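Local coordinates for G protein alpha subunit (PDB 4FID) that probably acts as the nucleotide-binding, GTP-hydrolysing alpha subunit of a heterotrimeric G protein that relays signals from membrane receptors, at residues 118-121 with 122-126; 312-315 with 316-319; 206-209 with 210-213; 269-272 with 273-277. One frame throughout, in Å; residues are numbered along the deposited sequence.

Contact 1. Residues 118-121 with 122-126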
loop_
_atom_site.group_PDB
_atom_site.type_symbol
_atom_site.label_atom_id
_atom_site.label_comp_id
_atom_site.label_asym_id
_atom_site.label_seq_id
_atom_site.Cartn_x
_atom_site.Cartn_y
_atom_site.Cartn_z
ATOM N N CYS A 118 8.283 0.853 4.296
ATOM C CA CYS A 118 9.346 1.387 3.468
ATOM C C CYS A 118 10.725 1.342 4.143
ATOM O O CYS A 118 11.722 1.788 3.553
ATOM C CB CYS A 118 9.016 2.823 3.074
ATOM S SG CYS A 118 8.907 3.927 4.495
ATOM N N ALA A 119 10.778 0.798 5.360
ATOM C CA ALA A 119 11.981 0.880 6.186
ATOM C C ALA A 119 13.230 0.316 5.506
ATOM O O ALA A 119 14.209 1.043 5.288
ATOM C CB ALA A 119 11.763 0.224 7.538
ATOM N N LYS A 120 13.192 -0.971 5.182
ATOM C CA LYS A 120 14.300 -1.641 4.504
ATOM C C LYS A 120 14.712 -0.922 3.222
ATOM O O LYS A 120 15.907 -0.731 2.968
ATOM C CB LYS A 120 13.942 -3.091 4.193
ATOM C CG LYS A 120 14.957 -3.807 3.299
ATOM C CD LYS A 120 14.732 -5.313 3.350
ATOM C CE LYS A 120 15.598 -6.062 2.344
ATOM N NZ LYS A 120 15.373 -7.540 2.404
ATOM N N TYR A 121 13.736 -0.502 2.420
ATOM C CA TYR A 121 14.069 0.229 1.196
ATOM C C TYR A 121 14.861 1.479 1.531
ATOM O O TYR A 121 15.886 1.741 0.922
ATOM C CB TYR A 121 12.822 0.574 0.377
ATOM C CG TYR A 121 13.081 1.399 -0.874
ATOM C CD1 TYR A 121 13.230 0.788 -2.117
ATOM C CD2 TYR A 121 13.141 2.796 -0.818
ATOM C CE1 TYR A 121 13.452 1.541 -3.268
ATOM C CE2 TYR A 121 13.365 3.561 -1.960
ATOM C CZ TYR A 121 13.515 2.925 -3.187
ATOM O OH TYR A 121 13.722 3.666 -4.341
ATOM N N LEU A 122 14.399 2.249 2.511
ATOM C CA LEU A 122 15.115 3.465 2.891
ATOM C C LEU A 122 16.564 3.168 3.280
ATOM O O LEU A 122 17.466 3.805 2.778
ATOM C CB LEU A 122 14.376 4.256 3.982
ATOM C CG LEU A 122 13.055 4.844 3.459
ATOM C CD1 LEU A 122 12.209 5.617 4.523
ATOM C CD2 LEU A 122 13.353 5.701 2.264
ATOM N N PHE A 123 16.778 2.180 4.140
ATOM C CA PHE A 123 18.124 1.796 4.557
ATOM C C PHE A 123 19.025 1.357 3.396
ATOM O O PHE A 123 20.171 1.791 3.286
ATOM C CB PHE A 123 18.045 0.704 5.630
ATOM C CG PHE A 123 17.194 1.098 6.812
ATOM C CD1 PHE A 123 17.016 2.444 7.133
ATOM C CD2 PHE A 123 16.556 0.137 7.588
ATOM C CE1 PHE A 123 16.217 2.816 8.204
ATOM C CE2 PHE A 123 15.760 0.507 8.666
ATOM C CZ PHE A 123 15.593 1.843 8.977
ATOM N N GLU A 124 18.509 0.512 2.516
ATOM C CA GLU A 124 19.308 0.059 1.392
ATOM C C GLU A 124 19.655 1.173 0.419
ATOM O O GLU A 124 20.512 1.004 -0.445
ATOM C CB GLU A 124 18.610 -1.090 0.679
ATOM C CG GLU A 124 18.563 -2.346 1.537
ATOM C CD GLU A 124 17.660 -3.423 0.983
ATOM O OE1 GLU A 124 17.010 -3.214 -0.067
ATOM O OE2 GLU A 124 17.597 -4.491 1.618
ATOM N N ASN A 125 18.993 2.318 0.567
ATOM C CA ASN A 125 19.160 3.424 -0.364
ATOM C C ASN A 125 19.751 4.657 0.291
ATOM O O ASN A 125 19.763 5.739 -0.313
ATOM C CB ASN A 125 17.829 3.761 -1.044
ATOM C CG ASN A 125 17.520 2.832 -2.215
ATOM O OD1 ASN A 125 17.943 3.085 -3.333
ATOM N ND2 ASN A 125 16.783 1.753 -1.957
ATOM N N VAL A 126 20.260 4.481 1.517
ATOM C CA VAL A 126 20.732 5.603 2.335
ATOM C C VAL A 126 21.911 6.397 1.740
ATOM O O VAL A 126 21.936 7.625 1.829
ATOM C CB VAL A 126 21.045 5.179 3.782
ATOM C CG1 VAL A 126 22.381 4.455 3.862
ATOM C CG2 VAL A 126 21.047 6.399 4.678
#
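Cys118 and Leu122 start a short run of helical bonds: Leu122 N donates to Cys118 O at 2.9 Å, Phe123 N to Ala119 O and Glu124 N to Lys120 O. All three bonds are close to straight.

The side chains then divide by the face of the helix they occupy. Asn125 folds back on the last turn. Its ND2 donates to Tyr121 O at 3.0 Å, and that oxygen lies in the plane of the amide. The same ND2 sits 3.5 Å above the centre of the Tyr121 ring, with ring and amide planes 29° apart. Tyr121 has CG anti to its N (chi1 177°), which swings the ring under the amide. Outside the segments, Tyr121 OH bonds Asp140 OD1, the ring stacks with His143, and Asn125 OD1 accepts from Arg128.

On the buried side, Cys118 SG meets Leu122 CD1 at 3.7 Å. One face of the Phe123 ring receives Ala119 O, 3.3 Å above its plane and off centre. Leu122 and Phe123 also pack on helix 42-62. At the exposed side, Lys120 and Glu124 form a long salt bridge, with NZ 3.9 Å from OE2; the position of OE2 is doubtful.

Cys118 also touches GDP. The arrangement is a short helix of the all-helical domain of a G-alpha subunit, with Cys118, just before its N-terminal end, at the nucleotide pocket.

Contact 2. Residues 312-315 with 316-319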
loop_
_atom_site.group_PDB
_atom_site.type_symbol
_atom_site.label_atom_id
_atom_site.label_comp_id
_atom_site.label_asym_id
_atom_site.label_seq_id
_atom_site.Cartn_x
_atom_site.Cartn_y
_atom_site.Cartn_z
ATOM N N GLY A 312 6.022 -2.320 -10.486
ATOM C CA GLY A 312 5.435 -1.669 -11.643
ATOM C C GLY A 312 4.972 -2.660 -12.674
ATOM O O GLY A 312 3.876 -2.554 -13.225
ATOM N N SER A 313 5.821 -3.642 -12.915
ATOM C CA SER A 313 5.521 -4.730 -13.823
ATOM C C SER A 313 4.225 -5.467 -13.455
ATOM O O SER A 313 3.383 -5.706 -14.317
ATOM C CB SER A 313 6.697 -5.699 -13.848
ATOM O OG SER A 313 6.614 -6.540 -14.973
ATOM N N ASN A 314 4.073 -5.824 -12.179
ATOM C CA ASN A 314 2.842 -6.432 -11.679
ATOM C C ASN A 314 1.606 -5.543 -11.882
ATOM O O ASN A 314 0.590 -5.995 -12.390
ATOM C CB ASN A 314 2.994 -6.788 -10.193
ATOM C CG ASN A 314 1.797 -7.567 -9.641
ATOM O OD1 ASN A 314 1.000 -7.043 -8.865
ATOM N ND2 ASN A 314 1.677 -8.819 -10.038
ATOM N N ILE A 315 1.676 -4.279 -11.488
ATOM C CA ILE A 315 0.512 -3.407 -11.665
ATOM C C ILE A 315 0.140 -3.173 -13.138
ATOM O O ILE A 315 -1.044 -3.062 -13.464
ATOM C CB ILE A 315 0.672 -2.050 -10.951
ATOM C CG1 ILE A 315 0.764 -2.245 -9.440
ATOM C CG2 ILE A 315 -0.477 -1.128 -11.310
ATOM C CD1 ILE A 315 -0.300 -3.181 -8.882
ATOM N N LYS A 316 1.138 -3.103 -14.023
ATOM C CA LYS A 316 0.873 -3.000 -15.466
ATOM C C LYS A 316 0.114 -4.222 -15.988
ATOM O O LYS A 316 -0.934 -4.098 -16.606
ATOM C CB LYS A 316 2.169 -2.810 -16.263
ATOM C CG LYS A 316 1.980 -2.309 -17.706
ATOM C CD LYS A 316 3.160 -2.700 -18.612
ATOM C CE LYS A 316 3.177 -1.877 -19.920
ATOM N NZ LYS A 316 4.228 -2.293 -20.946
ATOM N N ARG A 317 0.635 -5.410 -15.720
ATOM C CA ARG A 317 -0.014 -6.629 -16.175
ATOM C C ARG A 317 -1.435 -6.720 -15.617
ATOM O O ARG A 317 -2.377 -7.033 -16.345
ATOM C CB ARG A 317 0.837 -7.851 -15.815
ATOM C CG ARG A 317 0.187 -9.194 -16.029
ATOM C CD ARG A 317 1.040 -10.306 -15.432
ATOM N NE ARG A 317 1.400 -10.057 -14.032
ATOM C CZ ARG A 317 2.131 -10.879 -13.269
ATOM N NH1 ARG A 317 2.593 -12.031 -13.755
ATOM N NH2 ARG A 317 2.407 -10.554 -12.013
ATOM N N VAL A 318 -1.593 -6.400 -14.336
ATOM C CA VAL A 318 -2.891 -6.514 -13.679
ATOM C C VAL A 318 -3.934 -5.477 -14.115
ATOM O O VAL A 318 -5.108 -5.800 -14.299
ATOM C CB VAL A 318 -2.758 -6.483 -12.158
ATOM C CG1 VAL A 318 -4.126 -6.400 -11.524
ATOM C CG2 VAL A 318 -2.032 -7.717 -11.692
ATOM N N PHE A 319 -3.523 -4.232 -14.291
ATOM C CA PHE A 319 -4.497 -3.247 -14.721
ATOM C C PHE A 319 -4.994 -3.530 -16.144
ATOM O O PHE A 319 -6.113 -3.160 -16.517
ATOM C CB PHE A 319 -3.960 -1.829 -14.594
ATOM C CG PHE A 319 -5.002 -0.804 -14.827
ATOM C CD1 PHE A 319 -5.961 -0.550 -13.864
ATOM C CD2 PHE A 319 -5.072 -0.135 -16.032
ATOM C CE1 PHE A 319 -6.959 0.379 -14.085
ATOM C CE2 PHE A 319 -6.068 0.798 -16.256
ATOM C CZ PHE A 319 -7.014 1.053 -15.278
#
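Asn314 and Val318 lie side by side and point the same way, on the inner side of the first turns of helix 312-332. This is the last helix of the Ras-like domain. It follows strand 301-307 and the loop with GDP-binding Ala309, and it packs on helix 18-28, which follows the P-loop. The helix bonds are regular. Lys316 N reaches Gly312 O at 2.9 Å, and Arg317 N, Val318 N and Phe319 N repeat the pattern to Ser313 O, Asn314 O and Ile315 O.

The tight part is the buried one. Ile315 packs on Ile21 and Gln24 of helix 18-28, and Phe319 on Leu25 of the same helix. Val318 meets Asn305 on strand 301-307. Val318 CG2 lies 4.2 Å from Asn314 OD1. Asn314 OD1 is held by the backbone N of Asn308, so this end of the amide is fixed beyond the helix.

The loose side carries Ser313, Lys316 and Arg317, all exposed. Lys316 has an extended chain that leads away from the preceding turn, and only its CB stays close, 3.5 Å from Gly312 O. Arg317 bends at chi3 (52°), which turns its guanidinium back toward Asn314. The two flat groups stand almost at right angles, 85° apart. The modelled approach of ND2 to NH2 brings two donors together and is doubtful.

The chemistry implies a two-sided helix start. Backbone bonds hold both sides. The inner side is set apart by the packing of Ile315, Val318 and Phe319 and by the bond of Asn314 OD1 to Asn308 N.

Contact 3. Residues 206-209 with 210-213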
loop_
_atom_site.group_PDB
_atom_site.type_symbol
_atom_site.label_atom_id
_atom_site.label_comp_id
_atom_site.label_asym_id
_atom_site.label_seq_id
_atom_site.Cartn_x
_atom_site.Cartn_y
_atom_site.Cartn_z
ATOM N N ASN A 206 -15.029 -0.836 15.401
ATOM C CA ASN A 206 -14.391 -2.079 14.981
ATOM C C ASN A 206 -13.238 -2.504 15.885
ATOM O O ASN A 206 -12.606 -1.684 16.542
ATOM C CB ASN A 206 -13.925 -2.003 13.525
ATOM C CG ASN A 206 -15.067 -2.187 12.533
ATOM O OD1 ASN A 206 -15.659 -3.271 12.428
ATOM N ND2 ASN A 206 -15.373 -1.131 11.792
ATOM N N THR A 207 -12.981 -3.804 15.910
ATOM C CA THR A 207 -11.962 -4.373 16.780
ATOM C C THR A 207 -10.639 -4.539 16.038
ATOM O O THR A 207 -9.570 -4.344 16.610
ATOM C CB THR A 207 -12.414 -5.752 17.392
ATOM O OG1 THR A 207 -12.883 -6.633 16.357
ATOM C CG2 THR A 207 -13.524 -5.553 18.434
ATOM N N SER A 208 -10.723 -4.896 14.760
ATOM C CA SER A 208 -9.542 -5.201 13.975
ATOM C C SER A 208 -9.550 -4.435 12.658
ATOM O O SER A 208 -10.591 -3.920 12.246
ATOM C CB SER A 208 -9.444 -6.709 13.720
ATOM O OG SER A 208 -10.222 -7.099 12.609
ATOM N N ARG A 209 -8.381 -4.342 12.025
ATOM C CA ARG A 209 -8.263 -3.745 10.705
ATOM C C ARG A 209 -9.063 -4.519 9.667
ATOM O O ARG A 209 -9.657 -3.938 8.759
ATOM C CB ARG A 209 -6.791 -3.663 10.280
ATOM C CG ARG A 209 -5.996 -2.663 11.072
ATOM C CD ARG A 209 -4.695 -2.299 10.397
ATOM N NE ARG A 209 -4.102 -1.123 11.037
ATOM C CZ ARG A 209 -4.421 0.129 10.717
ATOM N NH1 ARG A 209 -5.313 0.361 9.756
ATOM N NH2 ARG A 209 -3.853 1.148 11.349
ATOM N N LEU A 210 -9.089 -5.835 9.821
ATOM C CA LEU A 210 -9.703 -6.718 8.837
ATOM C C LEU A 210 -11.216 -6.497 8.758
ATOM O O LEU A 210 -11.770 -6.313 7.670
ATOM C CB LEU A 210 -9.353 -8.173 9.153
ATOM C CG LEU A 210 -9.910 -9.275 8.255
ATOM C CD1 LEU A 210 -9.501 -9.106 6.789
ATOM C CD2 LEU A 210 -9.505 -10.633 8.782
ATOM N N THR A 211 -11.871 -6.494 9.912
ATOM C CA THR A 211 -13.308 -6.252 9.986
ATOM C C THR A 211 -13.698 -4.823 9.580
ATOM O O THR A 211 -14.761 -4.590 8.994
ATOM C CB THR A 211 -13.870 -6.579 11.400
ATOM O OG1 THR A 211 -13.179 -5.809 12.397
ATOM C CG2 THR A 211 -13.714 -8.056 11.701
ATOM N N GLU A 212 -12.844 -3.863 9.898
ATOM C CA GLU A 212 -13.043 -2.517 9.388
ATOM C C GLU A 212 -12.966 -2.457 7.836
ATOM O O GLU A 212 -13.803 -1.815 7.215
ATOM C CB GLU A 212 -12.063 -1.545 10.028
ATOM C CG GLU A 212 -12.346 -0.098 9.682
ATOM C CD GLU A 212 -11.098 0.767 9.721
ATOM O OE1 GLU A 212 -11.228 1.995 9.507
ATOM O OE2 GLU A 212 -9.992 0.224 9.958
ATOM N N SER A 213 -11.990 -3.121 7.205
ATOM C CA SER A 213 -11.953 -3.129 5.741
ATOM C C SER A 213 -13.174 -3.799 5.155
ATOM O O SER A 213 -13.734 -3.322 4.165
ATOM C CB SER A 213 -10.726 -3.843 5.188
ATOM O OG SER A 213 -9.565 -3.333 5.775
HETATM O O HOH W 1 -8.939 -1.150 7.945
#
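The Asn206 amide crosses the Glu212 side chain at about a right angle, its plane 35° from that of the carboxylate. Asn206 ND2 lies 3.6 Å from Glu212 CA. At the other branch of the amide, Asn206 OD1 comes within 3.5 Å of Thr211 OG1.

These groups flank an N-cap, where a loop after strand 187-193 enters helix 209-222 of the Ras-like domain. Ser208 is the cap. Its OG accepts from Thr211 N at 3.2 Å, in a bond of 178° that is almost perfectly straight. With chi1 at 84°, OG stands between its own N and carbonyl carbon, facing the first turn. Ser208 O takes Glu212 N at 3.3 Å and also a weak bond from Thr211 OG1.

The next turn begins with Ser213 N donating to Arg209 O at 2.9 Å. Ser213 OG bonds Glu196 and Ser13. Arg209 extends toward Glu15, a GDP-binding residue, but their ion pair is long and weak.

A water ties the turn together by donating to Arg209 O at 3.0 Å and to Glu212 OE2 at 2.7 Å.

Contact 4. Residues 269-272 with 273-277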
loop_
_atom_site.group_PDB
_atom_site.type_symbol
_atom_site.label_atom_id
_atom_site.label_comp_id
_atom_site.label_asym_id
_atom_site.label_seq_id
_atom_site.Cartn_x
_atom_site.Cartn_y
_atom_site.Cartn_z
ATOM N N TYR A 269 -8.857 -17.431 1.385
ATOM C CA TYR A 269 -9.611 -17.465 2.616
ATOM C C TYR A 269 -10.001 -16.041 3.041
ATOM O O TYR A 269 -11.142 -15.757 3.360
ATOM C CB TYR A 269 -8.761 -18.154 3.671
ATOM C CG TYR A 269 -9.474 -18.433 4.971
ATOM C CD1 TYR A 269 -9.489 -17.474 5.987
ATOM C CD2 TYR A 269 -10.114 -19.658 5.197
ATOM C CE1 TYR A 269 -10.115 -17.717 7.177
ATOM C CE2 TYR A 269 -10.740 -19.916 6.391
ATOM C CZ TYR A 269 -10.739 -18.939 7.379
ATOM O OH TYR A 269 -11.359 -19.154 8.585
ATOM N N ILE A 270 -9.042 -15.138 3.022
ATOM C CA ILE A 270 -9.334 -13.745 3.288
ATOM C C ILE A 270 -10.272 -13.168 2.219
ATOM O O ILE A 270 -11.253 -12.486 2.533
ATOM C CB ILE A 270 -8.039 -12.933 3.440
ATOM C CG1 ILE A 270 -7.243 -13.468 4.634
ATOM C CG2 ILE A 270 -8.348 -11.460 3.623
ATOM C CD1 ILE A 270 -5.872 -12.914 4.740
ATOM N N GLN A 271 -10.000 -13.464 0.956
ATOM C CA GLN A 271 -10.856 -12.954 -0.097
ATOM C C GLN A 271 -12.318 -13.386 0.115
ATOM O O GLN A 271 -13.248 -12.596 -0.043
ATOM C CB GLN A 271 -10.342 -13.410 -1.455
ATOM C CG GLN A 271 -11.240 -13.054 -2.622
ATOM C CD GLN A 271 -12.011 -14.252 -3.123
ATOM O OE1 GLN A 271 -11.499 -15.035 -3.931
ATOM N NE2 GLN A 271 -13.245 -14.418 -2.642
ATOM N N GLN A 272 -12.519 -14.648 0.471
ATOM C CA GLN A 272 -13.866 -15.152 0.654
ATOM C C GLN A 272 -14.563 -14.518 1.848
ATOM O O GLN A 272 -15.787 -14.467 1.872
ATOM C CB GLN A 272 -13.873 -16.676 0.744
ATOM C CG GLN A 272 -13.538 -17.334 -0.568
ATOM C CD GLN A 272 -13.152 -18.791 -0.423
ATOM O OE1 GLN A 272 -12.987 -19.284 0.691
ATOM N NE2 GLN A 272 -13.036 -19.490 -1.538
ATOM N N LEU A 273 -13.798 -14.015 2.823
ATOM C CA LEU A 273 -14.405 -13.258 3.939
ATOM C C LEU A 273 -14.992 -11.920 3.510
ATOM O O LEU A 273 -15.944 -11.464 4.106
ATOM C CB LEU A 273 -13.414 -13.016 5.073
ATOM C CG LEU A 273 -12.881 -14.248 5.803
ATOM C CD1 LEU A 273 -11.865 -13.826 6.844
ATOM C CD2 LEU A 273 -14.015 -15.031 6.428
ATOM N N PHE A 274 -14.405 -11.281 2.498
ATOM C CA PHE A 274 -14.951 -10.057 1.909
ATOM C C PHE A 274 -16.168 -10.319 1.019
ATOM O O PHE A 274 -17.086 -9.512 0.969
ATOM C CB PHE A 274 -13.901 -9.352 1.039
ATOM C CG PHE A 274 -12.826 -8.650 1.807
ATOM C CD1 PHE A 274 -11.721 -9.347 2.277
ATOM C CD2 PHE A 274 -12.904 -7.279 2.040
ATOM C CE1 PHE A 274 -10.726 -8.689 2.990
ATOM C CE2 PHE A 274 -11.903 -6.611 2.755
ATOM C CZ PHE A 274 -10.822 -7.300 3.219
ATOM N N THR A 275 -16.165 -11.425 0.286
ATOM C CA THR A 275 -17.155 -11.598 -0.772
ATOM C C THR A 275 -18.380 -12.488 -0.454
ATOM O O THR A 275 -19.364 -12.469 -1.195
ATOM C CB THR A 275 -16.487 -11.988 -2.139
ATOM O OG1 THR A 275 -15.822 -13.249 -2.029
ATOM C CG2 THR A 275 -15.482 -10.949 -2.530
ATOM N N GLY A 276 -18.333 -13.243 0.641
ATOM C CA GLY A 276 -19.467 -14.059 1.054
ATOM C C GLY A 276 -20.097 -14.859 -0.080
ATOM O O GLY A 276 -19.411 -15.601 -0.785
ATOM N N LYS A 277 -21.404 -14.694 -0.269
ATOM C CA LYS A 277 -22.152 -15.420 -1.305
ATOM C C LYS A 277 -22.116 -14.791 -2.704
ATOM O O LYS A 277 -22.689 -15.350 -3.641
ATOM C CB LYS A 277 -23.629 -15.560 -0.910
ATOM C CG LYS A 277 -23.883 -16.065 0.486
ATOM C CD LYS A 277 -25.294 -16.619 0.614
ATOM C CE LYS A 277 -25.462 -17.909 -0.194
ATOM N NZ LYS A 277 -26.851 -18.463 -0.146
#
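Phe274 lies alongside Ile270, one turn back, and the two side chains point the same way. Ile270 CG2 touches Phe274 CE1 at 3.7 Å. The edge of the ring also meets Ile270 O, which lies in the ring plane, 3.2 Å from CD1.

On another face, Leu273 CD1 comes obliquely to the Tyr269 ring, 4.3 Å from CE1. The Tyr269 ring is further met edge-to-face by Tyr257 and Phe254.

Gln271 bends at chi2 (-104°), and this curls its amide back to the next turn. Gln271 NE2 then reaches Thr275 OG1 at 2.9 Å, but the bond is weak because its angle is only 120°.

The backbone is less regular at this end of the helix. Leu273 N is shared between Tyr269 O and, weakly, Ile270 O. Thr275 N bonds Gln271 O at 3.2 Å. Gly276 N still reaches Gln272 O at 3.1 Å, yet Gly276, the first residue past the helix, has positive phi.

In the Ras-like domain, helix 263-275 packs beside helix 209-222 and against the sheet. Phe274 packs on Ile214 and Phe217 of helix 209-222 and on Phe190 and Thr192 of strand 187-193, while Gln271 and Thr275 face strand 230-236.

How the contacts relate
Contacts 3 and 4 are the pair that touch. Leu210 CD1 packs on Ile270 CG2 at 4.1 Å, so helices 209-222 and 263-275 share an apolar seam. Contact 2 sits on a different helix of the Ras-like domain. Contact 1 stands apart in the all-helical domain, yet it alone among the four has a residue in the GDP pocket. Each contact has a buried flank (Leu122 and Phe123; Ile315, Val318 and Phe319; Leu210 and Ser213; Ile270 and Phe274) and an exposed one (Lys120 and Glu124; Ser313, Lys316 and Arg317; Thr207; Gln272 and Gly276). Contact 3 has a polar cap and a water, contact 4 bent, shared and partly weak bonds, and contacts 1 and 2 regular helix bonds.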